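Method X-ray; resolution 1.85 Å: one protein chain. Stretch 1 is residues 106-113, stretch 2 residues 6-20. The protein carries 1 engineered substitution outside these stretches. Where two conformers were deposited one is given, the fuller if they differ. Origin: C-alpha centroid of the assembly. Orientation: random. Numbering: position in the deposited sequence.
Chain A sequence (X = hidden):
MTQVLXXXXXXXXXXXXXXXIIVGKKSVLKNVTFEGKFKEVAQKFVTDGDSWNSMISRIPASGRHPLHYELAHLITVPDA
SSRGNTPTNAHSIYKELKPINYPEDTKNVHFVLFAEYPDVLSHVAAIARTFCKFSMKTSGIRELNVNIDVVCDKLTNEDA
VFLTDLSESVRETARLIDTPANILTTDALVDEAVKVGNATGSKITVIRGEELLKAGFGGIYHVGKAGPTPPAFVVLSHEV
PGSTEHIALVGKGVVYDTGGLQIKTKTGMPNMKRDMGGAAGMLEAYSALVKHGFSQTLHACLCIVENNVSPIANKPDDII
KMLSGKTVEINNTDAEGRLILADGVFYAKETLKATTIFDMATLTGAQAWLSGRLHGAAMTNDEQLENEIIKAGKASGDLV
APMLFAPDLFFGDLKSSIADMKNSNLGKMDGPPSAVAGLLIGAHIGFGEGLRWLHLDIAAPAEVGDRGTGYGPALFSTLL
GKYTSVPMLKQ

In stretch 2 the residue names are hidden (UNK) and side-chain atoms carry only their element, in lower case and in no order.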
# COMPACT_ATOMS: atom_id res chain seq x y z
N THR A 106 48.43 -3.17 9.67
CA THR A 106 48.52 -2.22 10.78
C THR A 106 48.47 -2.91 12.15
O THR A 106 47.59 -3.73 12.40
CB THR A 106 47.36 -1.20 10.71
OG1 THR A 106 47.35 -0.58 9.42
CG2 THR A 106 47.52 -0.14 11.79
N LYS A 107 49.42 -2.58 13.02
CA LYS A 107 49.41 -3.09 14.40
C LYS A 107 48.82 -2.07 15.36
O LYS A 107 48.08 -2.45 16.29
CB LYS A 107 50.85 -3.44 14.85
CG LYS A 107 51.59 -4.41 13.94
CD LYS A 107 50.82 -5.71 13.75
CE LYS A 107 51.62 -6.71 12.91
NZ LYS A 107 51.07 -8.10 12.95
N ASN A 108 49.18 -0.80 15.17
CA ASN A 108 48.86 0.29 16.10
C ASN A 108 48.07 1.39 15.40
O ASN A 108 48.40 1.79 14.27
CB ASN A 108 50.15 0.92 16.65
CG ASN A 108 51.12 -0.11 17.21
OD1 ASN A 108 52.28 -0.18 16.79
ND2 ASN A 108 50.65 -0.90 18.15
N VAL A 109 47.05 1.91 16.07
CA VAL A 109 46.47 3.20 15.68
C VAL A 109 46.74 4.24 16.75
O VAL A 109 46.36 4.06 17.91
CB VAL A 109 44.98 3.13 15.37
CG1 VAL A 109 44.51 4.47 14.74
CG2 VAL A 109 44.73 1.98 14.41
N HIS A 110 47.40 5.31 16.36
CA HIS A 110 47.76 6.35 17.30
C HIS A 110 46.93 7.61 17.00
O HIS A 110 47.06 8.20 15.91
CB HIS A 110 49.26 6.65 17.14
CG HIS A 110 49.83 7.47 18.27
ND1 HIS A 110 51.13 7.94 18.26
CD2 HIS A 110 49.29 7.89 19.44
CE1 HIS A 110 51.36 8.61 19.37
NE2 HIS A 110 50.26 8.61 20.10
N PHE A 111 46.07 8.00 17.95
CA PHE A 111 45.37 9.30 17.87
C PHE A 111 46.11 10.34 18.67
O PHE A 111 46.43 10.12 19.84
CB PHE A 111 43.91 9.23 18.37
CG PHE A 111 43.04 8.37 17.50
CD1 PHE A 111 42.25 8.94 16.50
CD2 PHE A 111 43.07 6.98 17.63
CE1 PHE A 111 41.49 8.13 15.65
CE2 PHE A 111 42.31 6.15 16.80
CZ PHE A 111 41.51 6.72 15.80
N VAL A 112 46.34 11.47 18.03
CA VAL A 112 46.73 12.68 18.74
C VAL A 112 45.53 13.63 18.75
O VAL A 112 45.17 14.21 17.72
CB VAL A 112 47.94 13.37 18.11
CG1 VAL A 112 48.26 14.65 18.91
CG2 VAL A 112 49.16 12.41 18.11
N LEU A 113 44.93 13.75 19.92
CA LEU A 113 43.70 14.53 20.10
C LEU A 113 44.01 15.87 20.77
O LEU A 113 44.26 15.93 21.98
CB LEU A 113 42.68 13.74 20.92
CG LEU A 113 41.36 14.47 21.30
CD1 LEU A 113 40.58 14.88 20.04
CD2 LEU A 113 40.50 13.56 22.17
N UNK A 6 43.32 5.36 26.66
CA UNK A 6 43.36 6.80 26.59
C UNK A 6 44.49 7.27 27.52
O UNK A 6 44.54 6.85 28.69
c UNK A 6 40.85 6.89 26.19
c UNK A 6 42.01 7.44 27.04
c UNK A 6 42.08 8.97 26.94
N UNK A 7 45.38 8.11 27.00
CA UNK A 7 46.50 8.62 27.80
C UNK A 7 46.50 10.13 27.88
O UNK A 7 46.05 10.84 26.98
n UNK A 7 49.69 6.57 25.32
c UNK A 7 50.67 6.02 24.60
n UNK A 7 50.93 6.47 23.38
c UNK A 7 49.37 6.15 26.69
c UNK A 7 47.99 6.63 27.17
n UNK A 7 51.41 5.05 25.12
c UNK A 7 47.85 8.16 27.23
N UNK A 8 47.08 10.62 28.98
CA UNK A 8 47.20 12.03 29.25
C UNK A 8 48.53 12.50 28.67
O UNK A 8 49.55 12.37 29.33
n UNK A 8 47.53 13.78 32.54
c UNK A 8 47.26 13.61 31.24
o UNK A 8 47.06 14.56 30.46
c UNK A 8 47.19 12.18 30.77
N UNK A 9 48.52 12.99 27.42
CA UNK A 9 49.74 13.47 26.75
C UNK A 9 50.27 12.52 25.69
O UNK A 9 50.09 11.29 25.79
N UNK A 10 50.92 13.08 24.67
CA UNK A 10 51.53 12.30 23.59
C UNK A 10 52.65 11.42 24.15
O UNK A 10 53.56 11.91 24.85
c UNK A 10 51.51 15.13 20.94
c UNK A 10 52.88 12.37 21.43
c UNK A 10 50.98 14.01 21.81
c UNK A 10 52.09 13.20 22.48
N UNK A 11 52.58 10.12 23.88
CA UNK A 11 53.62 9.20 24.28
C UNK A 11 53.91 8.27 23.13
O UNK A 11 53.17 8.26 22.16
o UNK A 11 52.42 7.72 28.22
c UNK A 11 52.10 8.81 27.76
c UNK A 11 53.15 8.44 25.52
c UNK A 11 52.90 9.41 26.67
n UNK A 11 51.03 9.51 28.19
N UNK A 12 55.00 7.50 23.22
CA UNK A 12 55.35 6.56 22.15
C UNK A 12 54.33 5.42 22.12
O UNK A 12 53.70 5.12 23.14
c UNK A 12 56.77 5.99 22.35
N UNK A 13 54.18 4.80 20.96
CA UNK A 13 53.37 3.59 20.87
C UNK A 13 54.28 2.39 20.64
O UNK A 13 55.49 2.54 20.51
c UNK A 13 52.81 3.84 18.41
c UNK A 13 52.23 3.71 19.81
c UNK A 13 51.37 4.95 20.13
N UNK A 14 53.71 1.20 20.61
CA UNK A 14 54.52 -0.01 20.38
C UNK A 14 55.33 -0.03 19.10
O UNK A 14 55.13 0.80 18.19
N UNK A 15 56.26 -0.98 19.02
CA UNK A 15 56.75 -1.50 17.75
C UNK A 15 55.57 -1.88 16.86
O UNK A 15 54.49 -2.22 17.36
o UNK A 15 59.51 -1.35 18.37
c UNK A 15 57.61 -2.75 18.00
c UNK A 15 58.95 -2.42 18.65
o UNK A 15 59.43 -3.26 19.45
N UNK A 16 55.78 -1.85 15.56
CA UNK A 16 54.79 -2.37 14.63
C UNK A 16 54.22 -1.24 13.79
O UNK A 16 54.27 -0.07 14.20
N UNK A 17 53.71 -1.59 12.62
CA UNK A 17 53.18 -0.61 11.67
C UNK A 17 52.09 0.19 12.36
O UNK A 17 51.18 -0.38 12.98
c UNK A 17 51.61 -1.28 8.13
c UNK A 17 52.59 -1.32 10.44
c UNK A 17 53.50 0.32 8.71
c UNK A 17 52.25 -0.42 9.24
N UNK A 18 52.21 1.51 12.27
CA UNK A 18 51.34 2.44 13.00
C UNK A 18 50.62 3.35 12.03
O UNK A 18 51.23 3.95 11.14
c UNK A 18 52.16 3.29 13.95
o UNK A 18 52.80 2.43 14.88
c UNK A 18 51.28 4.30 14.69
N UNK A 19 49.30 3.42 12.18
CA UNK A 19 48.48 4.46 11.57
C UNK A 19 48.35 5.65 12.51
O UNK A 19 48.11 5.47 13.71
c UNK A 19 47.06 3.96 11.28
o UNK A 19 46.25 5.05 10.87
N UNK A 20 48.48 6.85 11.96
CA UNK A 20 48.40 8.04 12.79
C UNK A 20 47.19 8.88 12.38
O UNK A 20 47.02 9.23 11.21
c UNK A 20 49.67 8.89 12.63
c UNK A 20 49.60 10.28 13.28
c UNK A 20 50.80 11.17 12.84
c UNK A 20 49.56 10.17 14.79

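Position 6 has three side-chain carbons, one carrying the other two, and lies beyond reach of stretch 1: Val-6. Position 7 runs three carbons, a nitrogen, then a carbon bearing two more nitrogens, a guanidinium: Arg-7. Its NH2 lies 4.0 Å from His-110 NE2, which sits near the guanidinium plane at its edge.

Position 8 has two carbons, the second with one oxygen and one nitrogen, and touches nothing on stretch 1; this is Asn-8. Position 9 has no side-chain atoms, and phi/psi of 105/150° would jam a CB against the preceding carbonyl: Gly-9. Position 10 has four carbons, forked at the first with one arm two carbons long, hence Ile-10; its CD1 packs 3.9 Å from Val-112 CG1.

Position 11 has three carbons, the third bearing one oxygen and one nitrogen, and CB points away from stretch 1. It is Gln-11, whose backbone O approaches His-110 CE1 at 3.3 Å. Position 12, a single carbon also directed away, is Ala-12; its O accepts bonds from Arg-7 NH1 (3.0 Å) and Arg-7 NH2 (3.1 Å), tying the loop back to the strand.

Position 13 has one carbon carrying two and points toward stretch 1: Val-13. Its CG1 stands 3.5 Å from the His-110 ring centroid, 9° off the normal, a CH-pi contact over the face. Position 14 lacks side-chain atoms, so Gly-14, although a CB would have room. Position 15, two carbons with two oxygens on the second, faces away: Asp-15.

Position 16 again has none; a CB would come within 2.9 Å of Lys-107 CG, and phi/psi of 114/156° independently calls for Gly-16. Position 17 has four carbons forked at the second, Leu-17, and its backbone O accepts from Lys-107 N (2.8 Å) and Asn-108 N (3.0 Å).

Position 18 has one carbon carrying an oxygen and a carbon: Thr-18. Its OG1 donates to Gly-16 O at 3.0 Å, and its CG2 lies 4.0 Å from His-110 CB. Position 19, one carbon then one oxygen, is Ser-19, with Thr-106 CG2 4.2 Å from its CB. Position 20, four carbons forked at the second, is Leu-20; its CD1 reaches Val-112 CG2 at 4.0 Å.

The contact is a parallel strand pairing, Asn-108 to His-110 against Thr-18 to Leu-20. Ser-19 N donates to Asn-108 O (2.8 Å), and His-110 N to Ser-19 O (2.7 Å, 176°), so Ser-19 bonds through both backbone groups. On the face bearing His-110, the loop folds back, bringing Val-13 over the imidazole and Ile-10 against Val-112.

Stretch 2 (6-20) VRNGIQAVGDGLTSL
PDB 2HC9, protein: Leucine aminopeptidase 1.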